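Local coordinates for rieske iron-sulfur protein soxF (Sulfolobus acidocaldarius, PDB 1JM1) that carries a Rieske [2Fe-2S] cluster and probably passes electrons along the archaeal respiratory chain, at residues A[32-37]-A[43-48]; A[63-68]-A[74-79]; A[90-95]-A[99-104]. All coordinates share one frame; numbering follows the deposited sequence.

Interaction 1. Residues A[32-37]-A[43-48]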
# COMPACT_ATOMS: atom_id res chain seq x y z
N VAL A 32 10.32 2.96 0.90
CA VAL A 32 8.95 3.04 1.40
C VAL A 32 8.66 4.49 1.74
O VAL A 32 9.50 5.18 2.32
CB VAL A 32 8.84 2.16 2.72
CG1 VAL A 32 7.56 2.24 3.36
CG2 VAL A 32 9.15 0.68 2.31
N TYR A 33 7.44 4.97 1.39
CA TYR A 33 7.08 6.36 1.54
C TYR A 33 5.67 6.43 2.07
O TYR A 33 4.71 6.07 1.37
CB TYR A 33 7.22 7.10 0.23
CG TYR A 33 7.15 8.56 0.23
CD1 TYR A 33 8.30 9.35 0.27
CD2 TYR A 33 5.91 9.24 0.24
CE1 TYR A 33 8.24 10.73 0.29
CE2 TYR A 33 5.88 10.63 0.23
CZ TYR A 33 7.06 11.33 0.27
OH TYR A 33 7.05 12.74 0.20
N PHE A 34 5.49 6.87 3.32
CA PHE A 34 4.19 6.84 3.97
C PHE A 34 3.35 8.04 3.62
O PHE A 34 3.89 9.14 3.38
CB PHE A 34 4.34 6.75 5.50
CG PHE A 34 4.87 5.39 5.94
CD1 PHE A 34 6.23 5.22 6.10
CD2 PHE A 34 4.00 4.35 6.16
CE1 PHE A 34 6.69 3.97 6.51
CE2 PHE A 34 4.47 3.10 6.57
CZ PHE A 34 5.81 2.91 6.74
N PHE A 35 2.04 7.84 3.63
CA PHE A 35 1.06 8.89 3.39
C PHE A 35 -0.27 8.42 4.00
O PHE A 35 -0.33 7.30 4.54
CB PHE A 35 0.93 9.21 1.87
CG PHE A 35 0.42 8.11 1.01
CD1 PHE A 35 -0.89 8.08 0.57
CD2 PHE A 35 1.25 7.07 0.60
CE1 PHE A 35 -1.35 7.10 -0.30
CE2 PHE A 35 0.80 6.08 -0.26
CZ PHE A 35 -0.49 6.09 -0.71
N ALA A 36 -1.28 9.24 3.95
CA ALA A 36 -2.63 8.86 4.38
C ALA A 36 -3.58 9.05 3.22
O ALA A 36 -3.45 10.02 2.45
CB ALA A 36 -3.11 9.70 5.54
N TYR A 37 -4.53 8.13 3.06
CA TYR A 37 -5.45 8.19 1.93
C TYR A 37 -6.55 7.16 2.10
O TYR A 37 -6.26 6.04 2.50
CB TYR A 37 -4.70 7.81 0.62
CG TYR A 37 -5.59 7.85 -0.61
CD1 TYR A 37 -5.90 9.04 -1.25
CD2 TYR A 37 -6.14 6.66 -1.10
CE1 TYR A 37 -6.73 9.06 -2.35
CE2 TYR A 37 -6.99 6.69 -2.20
CZ TYR A 37 -7.28 7.91 -2.82
OH TYR A 37 -8.12 7.88 -3.90
N PRO A 43 -3.50 5.24 7.23
CA PRO A 43 -2.13 5.21 6.76
C PRO A 43 -1.92 4.22 5.63
O PRO A 43 -2.51 3.14 5.63
CB PRO A 43 -1.33 4.80 8.04
CG PRO A 43 -2.30 3.91 8.74
CD PRO A 43 -3.67 4.57 8.54
N CYS A 44 -1.06 4.60 4.70
CA CYS A 44 -0.69 3.86 3.52
C CYS A 44 0.79 4.00 3.28
O CYS A 44 1.44 4.88 3.86
CB CYS A 44 -1.44 4.43 2.29
SG CYS A 44 -3.24 4.34 2.39
N PHE A 45 1.35 3.20 2.37
CA PHE A 45 2.72 3.45 1.92
C PHE A 45 2.85 3.18 0.45
O PHE A 45 2.29 2.22 -0.08
CB PHE A 45 3.74 2.63 2.75
CG PHE A 45 3.61 1.14 2.63
CD1 PHE A 45 4.37 0.43 1.73
CD2 PHE A 45 2.70 0.44 3.41
CE1 PHE A 45 4.21 -0.92 1.59
CE2 PHE A 45 2.53 -0.93 3.25
CZ PHE A 45 3.29 -1.61 2.36
N LEU A 46 3.68 3.99 -0.19
CA LEU A 46 4.26 3.70 -1.48
C LEU A 46 5.46 2.83 -1.28
O LEU A 46 6.18 2.97 -0.30
CB LEU A 46 4.80 4.98 -2.24
CG LEU A 46 3.99 6.14 -2.52
CD1 LEU A 46 4.79 7.23 -3.30
CD2 LEU A 46 2.79 5.80 -3.40
N VAL A 47 5.71 1.95 -2.25
CA VAL A 47 6.94 1.15 -2.25
C VAL A 47 7.41 1.01 -3.68
O VAL A 47 6.62 0.71 -4.58
CB VAL A 47 6.74 -0.20 -1.58
CG1 VAL A 47 5.63 -1.06 -2.19
CG2 VAL A 47 8.08 -0.98 -1.50
N ASP A 48 8.71 1.24 -3.89
CA ASP A 48 9.35 0.94 -5.17
C ASP A 48 9.82 -0.48 -5.07
O ASP A 48 10.81 -0.81 -4.39
CB ASP A 48 10.45 1.90 -5.50
CG ASP A 48 11.06 1.59 -6.87
OD1 ASP A 48 11.14 0.46 -7.29
OD2 ASP A 48 11.61 2.56 -7.48
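The ring of F35 folds back over the strand beside it and takes the CB of C44 beneath one face. C44 CB lies 3.7 Å from the F35 ring centroid and only 17° off the ring normal, which makes this a CH-pi contact. The C44 sulfur is further off: SG stands 4.8 Å from the same centroid and approaches it obliquely. What sends the ring this way is the first torsion of F35, with CG held between the backbone N and the carbonyl carbon (chi1 64°). This setting turns the far end of the ring toward 43-48, where CE2 meets L46 CD2 at 3.7 Å while the backbone N of L46 lies at the ring edge, in its plane.

Beneath these side chains runs an antiparallel beta hairpin, part of a three-strand sheet in which 43-48 is the middle strand and 87-91 flanks it on the far side. Y33 with L46 and F35 with C44 are the hydrogen-bonded pairs; L46 N gives to Y33 O at 2.8 Å and C44 N to F35 O at 2.8 Å, each answered by the reciprocal bond. The intervening non-hydrogen-bonded pairs add CA-H...O contacts, such as F34 CA to C44 O at 3.4 Å.

The sheet face bearing V32, F34 and F45 is packed differently. F45 CB sits over one face of the F34 ring, 28° off its normal, and also lies 3.9 Å from V32 CG1, so one methylene touches both an aromatic face and a valine methyl. On the F35 face, V15 and V151 extend the apolar surroundings. Next to the strand end, Y37 CB lies 4.2 Å from C44 SG, while the Y37 hydroxyl turns to the carbonyl of P11.

Interaction 2. Residues A[63-68]-A[74-79]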
# COMPACT_ATOMS: atom_id res chain seq x y z
N PRO A 63 -6.01 -9.29 -6.46
CA PRO A 63 -6.68 -10.51 -5.96
C PRO A 63 -8.15 -10.32 -5.66
O PRO A 63 -8.86 -11.31 -5.46
CB PRO A 63 -5.89 -10.84 -4.68
CG PRO A 63 -5.40 -9.54 -4.23
CD PRO A 63 -5.04 -8.74 -5.48
N TYR A 64 -8.62 -9.08 -5.61
CA TYR A 64 -10.02 -8.76 -5.34
C TYR A 64 -10.87 -8.61 -6.62
O TYR A 64 -12.04 -8.25 -6.49
CB TYR A 64 -10.12 -7.53 -4.47
CG TYR A 64 -9.67 -7.68 -3.06
CD1 TYR A 64 -8.43 -7.25 -2.62
CD2 TYR A 64 -10.52 -8.21 -2.11
CE1 TYR A 64 -8.06 -7.37 -1.29
CE2 TYR A 64 -10.19 -8.29 -0.78
CZ TYR A 64 -8.95 -7.86 -0.36
OH TYR A 64 -8.68 -7.91 0.98
N TYR A 65 -10.33 -8.95 -7.79
CA TYR A 65 -11.15 -8.86 -9.02
C TYR A 65 -12.45 -9.61 -8.82
O TYR A 65 -12.47 -10.77 -8.37
CB TYR A 65 -10.35 -9.47 -10.16
CG TYR A 65 -11.16 -9.54 -11.45
CD1 TYR A 65 -11.28 -8.48 -12.27
CD2 TYR A 65 -11.87 -10.66 -11.83
CE1 TYR A 65 -12.01 -8.52 -13.45
CE2 TYR A 65 -12.58 -10.72 -13.02
CZ TYR A 65 -12.62 -9.63 -13.82
OH TYR A 65 -13.35 -9.73 -15.01
N GLY A 66 -13.55 -8.96 -9.16
CA GLY A 66 -14.87 -9.53 -9.07
C GLY A 66 -15.45 -9.63 -7.69
O GLY A 66 -16.57 -10.10 -7.51
N LYS A 67 -14.72 -9.17 -6.63
CA LYS A 67 -15.24 -9.23 -5.28
C LYS A 67 -16.06 -8.02 -4.90
O LYS A 67 -16.77 -8.05 -3.89
CB LYS A 67 -14.11 -9.44 -4.28
CG LYS A 67 -13.32 -10.76 -4.51
CD LYS A 67 -14.21 -12.00 -4.30
CE LYS A 67 -13.30 -13.12 -3.76
N TYR A 68 -15.91 -6.92 -5.64
CA TYR A 68 -16.61 -5.69 -5.41
C TYR A 68 -17.18 -5.19 -6.73
O TYR A 68 -16.75 -5.64 -7.80
CB TYR A 68 -15.67 -4.59 -4.82
CG TYR A 68 -15.07 -5.11 -3.50
CD1 TYR A 68 -13.75 -5.48 -3.43
CD2 TYR A 68 -15.85 -5.28 -2.40
CE1 TYR A 68 -13.20 -6.00 -2.25
CE2 TYR A 68 -15.35 -5.83 -1.23
CZ TYR A 68 -14.03 -6.20 -1.17
OH TYR A 68 -13.48 -6.75 -0.05
N GLN A 74 -13.39 -4.44 -11.24
CA GLN A 74 -13.07 -4.97 -12.55
C GLN A 74 -11.60 -4.85 -12.88
O GLN A 74 -11.14 -5.34 -13.91
CB GLN A 74 -13.94 -4.29 -13.61
CG GLN A 74 -13.86 -4.97 -14.95
CD GLN A 74 -14.94 -4.52 -15.91
OE1 GLN A 74 -15.49 -3.40 -15.71
NE2 GLN A 74 -15.20 -5.29 -16.95
N ILE A 75 -10.82 -4.20 -12.03
CA ILE A 75 -9.37 -4.08 -12.27
C ILE A 75 -8.77 -5.49 -12.12
O ILE A 75 -8.93 -6.15 -11.10
CB ILE A 75 -8.74 -3.10 -11.28
CG1 ILE A 75 -9.28 -1.69 -11.53
CG2 ILE A 75 -7.24 -3.15 -11.35
CD1 ILE A 75 -8.88 -0.69 -10.44
N GLN A 76 -8.08 -5.96 -13.19
CA GLN A 76 -7.48 -7.28 -13.14
C GLN A 76 -6.09 -7.28 -12.58
O GLN A 76 -5.68 -8.26 -11.91
CB GLN A 76 -7.44 -7.92 -14.56
CG GLN A 76 -8.83 -8.23 -15.04
CD GLN A 76 -8.76 -8.76 -16.47
OE1 GLN A 76 -8.38 -9.93 -16.65
NE2 GLN A 76 -9.12 -7.93 -17.38
N THR A 77 -5.32 -6.25 -12.86
CA THR A 77 -3.94 -6.12 -12.45
C THR A 77 -3.67 -4.68 -12.11
O THR A 77 -4.38 -3.78 -12.53
CB THR A 77 -2.94 -6.57 -13.50
OG1 THR A 77 -2.94 -5.57 -14.54
CG2 THR A 77 -3.25 -7.97 -14.08
N ILE A 78 -2.66 -4.49 -11.28
CA ILE A 78 -2.19 -3.18 -10.85
C ILE A 78 -0.85 -2.94 -11.51
O ILE A 78 0.10 -3.70 -11.28
CB ILE A 78 -2.09 -3.09 -9.33
CG1 ILE A 78 -3.40 -3.41 -8.63
CG2 ILE A 78 -1.55 -1.69 -8.92
CD1 ILE A 78 -4.47 -2.62 -8.95
N LYS A 79 -0.78 -1.91 -12.32
CA LYS A 79 0.51 -1.57 -12.96
C LYS A 79 1.29 -0.66 -12.05
O LYS A 79 0.77 0.29 -11.45
CB LYS A 79 0.26 -0.86 -14.32
CG LYS A 79 -0.32 -1.91 -15.38
CD LYS A 79 -0.30 -1.46 -16.77
CE LYS A 79 -0.72 -2.56 -17.75
NZ LYS A 79 -1.90 -3.26 -17.20
O HOH W 1 -13.11 -7.60 -16.87
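Y65 sets one edge of its ring, the CD1-CE1 side, against the backbone carbonyls of Q74 and I75. Both oxygens lie at the rim and near the ring plane: CE1 is 3.3 Å from Q74 O, and CD1 is 3.5 Å from I75 O. The geometry therefore brings the electropositive C-H rim of the ring, and not its pi face, to the two oxygens. The I75 oxygen has a stronger partner in the side-chain amide of N62. With CG anti to the backbone N (chi1 175°), the Y65 side chain extends across to the other segment.

Q76 approaches the same CD1-CE1 side of the ring obliquely. Its CG comes within 3.6 Å of Y65 CE1, and the two side chains run side by side in the same direction with ring and amide planes 45° apart. The contact is thus made by the aliphatic part of Q76, whose chain continues extended beyond CG.

Y65 is presented by a type II beta turn from Y64 to K67, closed by the bond from K67 N to Y64 O at 2.8 Å. Y65 and G66 fill its two central positions, and the positive phi of G66 (75°) is what the third position of such a turn requires. This loop belongs to the connection between strands 59-61 and 77-79, which pair as a small antiparallel sheet; a backbone bond between G66 and G73 ties it further.

No direct hydrogen bond joins 63-68 to 74-79. A water at the ring edge bridges them instead, 2.8 Å from Y65 OH and accepting from Q74 NE2 at 3.1 Å.

Interaction 3. Residues A[90-95]-A[99-104]. With FES (Fe2/s2 (inorganic) cluster), chain C.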
# COMPACT_ATOMS: atom_id res chain seq x y z
N PHE A 90 0.10 0.38 -0.81
CA PHE A 90 -0.75 -0.50 -0.02
C PHE A 90 -1.26 0.26 1.18
O PHE A 90 -0.64 1.17 1.72
CB PHE A 90 0.03 -1.73 0.45
CG PHE A 90 0.53 -2.62 -0.66
CD1 PHE A 90 1.73 -2.36 -1.29
CD2 PHE A 90 -0.24 -3.71 -1.08
CE1 PHE A 90 2.15 -3.13 -2.35
CE2 PHE A 90 0.20 -4.51 -2.12
CZ PHE A 90 1.37 -4.23 -2.74
N SER A 91 -2.40 -0.26 1.73
CA SER A 91 -2.78 0.10 3.09
C SER A 91 -1.70 -0.34 4.08
O SER A 91 -1.08 -1.38 3.94
CB SER A 91 -4.09 -0.60 3.44
OG SER A 91 -4.49 -0.33 4.78
N ASP A 92 -1.53 0.49 5.13
CA ASP A 92 -0.63 0.17 6.23
C ASP A 92 -1.36 -0.41 7.43
O ASP A 92 -0.75 -0.47 8.51
CB ASP A 92 0.19 1.38 6.62
CG ASP A 92 1.35 1.08 7.52
OD1 ASP A 92 2.00 0.00 7.26
OD2 ASP A 92 1.68 1.86 8.43
N VAL A 93 -2.60 -0.84 7.29
CA VAL A 93 -3.40 -1.42 8.38
C VAL A 93 -3.66 -2.88 8.08
O VAL A 93 -4.28 -3.24 7.05
CB VAL A 93 -4.68 -0.63 8.62
CG1 VAL A 93 -5.46 -1.28 9.80
CG2 VAL A 93 -4.43 0.85 8.89
N CYS A 94 -3.18 -3.77 8.96
CA CYS A 94 -3.41 -5.18 8.82
C CYS A 94 -4.88 -5.51 8.83
O CYS A 94 -5.65 -5.00 9.65
CB CYS A 94 -2.71 -5.88 10.01
SG CYS A 94 -2.71 -7.68 9.88
N VAL A 95 -5.29 -6.39 7.90
CA VAL A 95 -6.70 -6.78 7.77
C VAL A 95 -7.06 -7.99 8.63
O VAL A 95 -8.19 -8.48 8.55
CB VAL A 95 -7.13 -6.92 6.32
CG1 VAL A 95 -7.14 -5.54 5.63
CG2 VAL A 95 -6.28 -7.88 5.52
N CYS A 99 -3.63 -4.09 13.44
CA CYS A 99 -2.34 -3.51 13.77
C CYS A 99 -1.78 -2.73 12.60
O CYS A 99 -2.03 -3.05 11.44
CB CYS A 99 -1.34 -4.62 14.18
SG CYS A 99 -1.71 -5.14 15.89
N GLN A 100 -1.00 -1.71 12.90
CA GLN A 100 -0.30 -0.96 11.88
C GLN A 100 0.94 -1.72 11.48
O GLN A 100 1.70 -2.21 12.31
CB GLN A 100 0.02 0.45 12.39
CG GLN A 100 0.57 1.34 11.33
CD GLN A 100 0.57 2.80 11.67
OE1 GLN A 100 0.23 3.22 12.78
NE2 GLN A 100 0.91 3.63 10.70
N LEU A 101 1.18 -1.84 10.18
CA LEU A 101 2.22 -2.72 9.67
C LEU A 101 3.55 -1.99 9.60
O LEU A 101 3.65 -0.89 9.04
CB LEU A 101 1.82 -3.22 8.28
CG LEU A 101 0.61 -4.14 8.27
CD1 LEU A 101 0.05 -4.28 6.85
CD2 LEU A 101 0.90 -5.52 8.85
N PRO A 102 4.62 -2.61 10.11
CA PRO A 102 5.94 -1.94 10.15
C PRO A 102 6.71 -2.09 8.84
O PRO A 102 7.77 -2.71 8.77
CB PRO A 102 6.65 -2.64 11.34
CG PRO A 102 6.08 -4.04 11.29
CD PRO A 102 4.61 -3.87 10.89
N ALA A 103 6.15 -1.50 7.78
CA ALA A 103 6.77 -1.57 6.48
C ALA A 103 8.10 -0.84 6.41
O ALA A 103 8.88 -1.08 5.50
CB ALA A 103 5.82 -1.00 5.42
N GLN A 104 8.36 0.01 7.39
CA GLN A 104 9.63 0.75 7.46
C GLN A 104 10.78 -0.06 8.07
O GLN A 104 11.91 0.36 7.99
CB GLN A 104 9.48 2.08 8.27
CG GLN A 104 9.22 1.92 9.77
CD GLN A 104 7.91 1.57 10.25
OE1 GLN A 104 7.00 1.18 9.57
NE2 GLN A 104 7.71 1.49 11.59
FE1 FES C . -1.79 -8.25 11.96
FE2 FES C . -3.17 -9.90 13.63
S1 FES C . -1.56 -10.50 12.17
S2 FES C . -3.33 -7.65 13.51
O HOH W 2 4.18 2.03 10.11
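Backbone hydrogen bonds clamp 90-95 to 99-104 at two points. L101 N donates to D92 O at 2.9 Å with a nearly straight N-H...O angle of 168°, and C94 N donates to C99 O at 2.8 Å, approaching almost head-on to the carbonyl. Between them V93 and Q100 form a single bridge, and S91 OG accepts from V93 N in an ST turn just before it.

Among side-chain bonds, Q100 NE2 reaches D92 OD2 at 3.0 Å on the anti side of the carboxylate, tilted 20° from its plane, with the acceptor in the amide plane. The same NE2 also bonds S194 O. The other carboxylate oxygen, D92 OD1, lies 2.6 Å from L101 O; with CG opposite the backbone N about the CA-CB bond (chi1 -167°), the carboxylate is carried toward 99-104. With an alanine here instead of D92, Q100 NE2 would probably lose this acceptor and a gap would be likely to open beside L101 O.

Apolar contact is made by L101, whose CD2 packs at 3.8 Å against C94 CB, behind the cluster ligand.

The last kind of contact is metal coordination. C94 SG binds the cluster iron FE1 at 2.3 Å, together with C124, while C99 is joined to C126 by a disulfide linking the two cluster-binding loops. This is the Rieske arrangement, with H96 and H127 also at the cluster.

Chemically, two oxygens as close as D92 OD1 and L101 O suggest that the buried acid may carry a proton.

How the interactions relate
The three contacts follow one another along the chain without interleaving, in the order 1, 2, 3. Interactions 1 and 3 touch and share a sheet: strand 43-48 of the first lies beside strand 87-91, which leads into the third, and P43 O meets D92 N at 2.9 Å in a probable hydrogen bond. Their centres are about 10 Å apart, so the buried hairpin abuts the loop carrying the cluster ligand C94. Interaction 2 stands apart at the surface, its centre about 20 Å from each of the others, on the connection leading to strand 77-79. The cluster loop is thus backed by the hairpin's sheet, whereas 63-68 and 74-79 lie away from the cluster site.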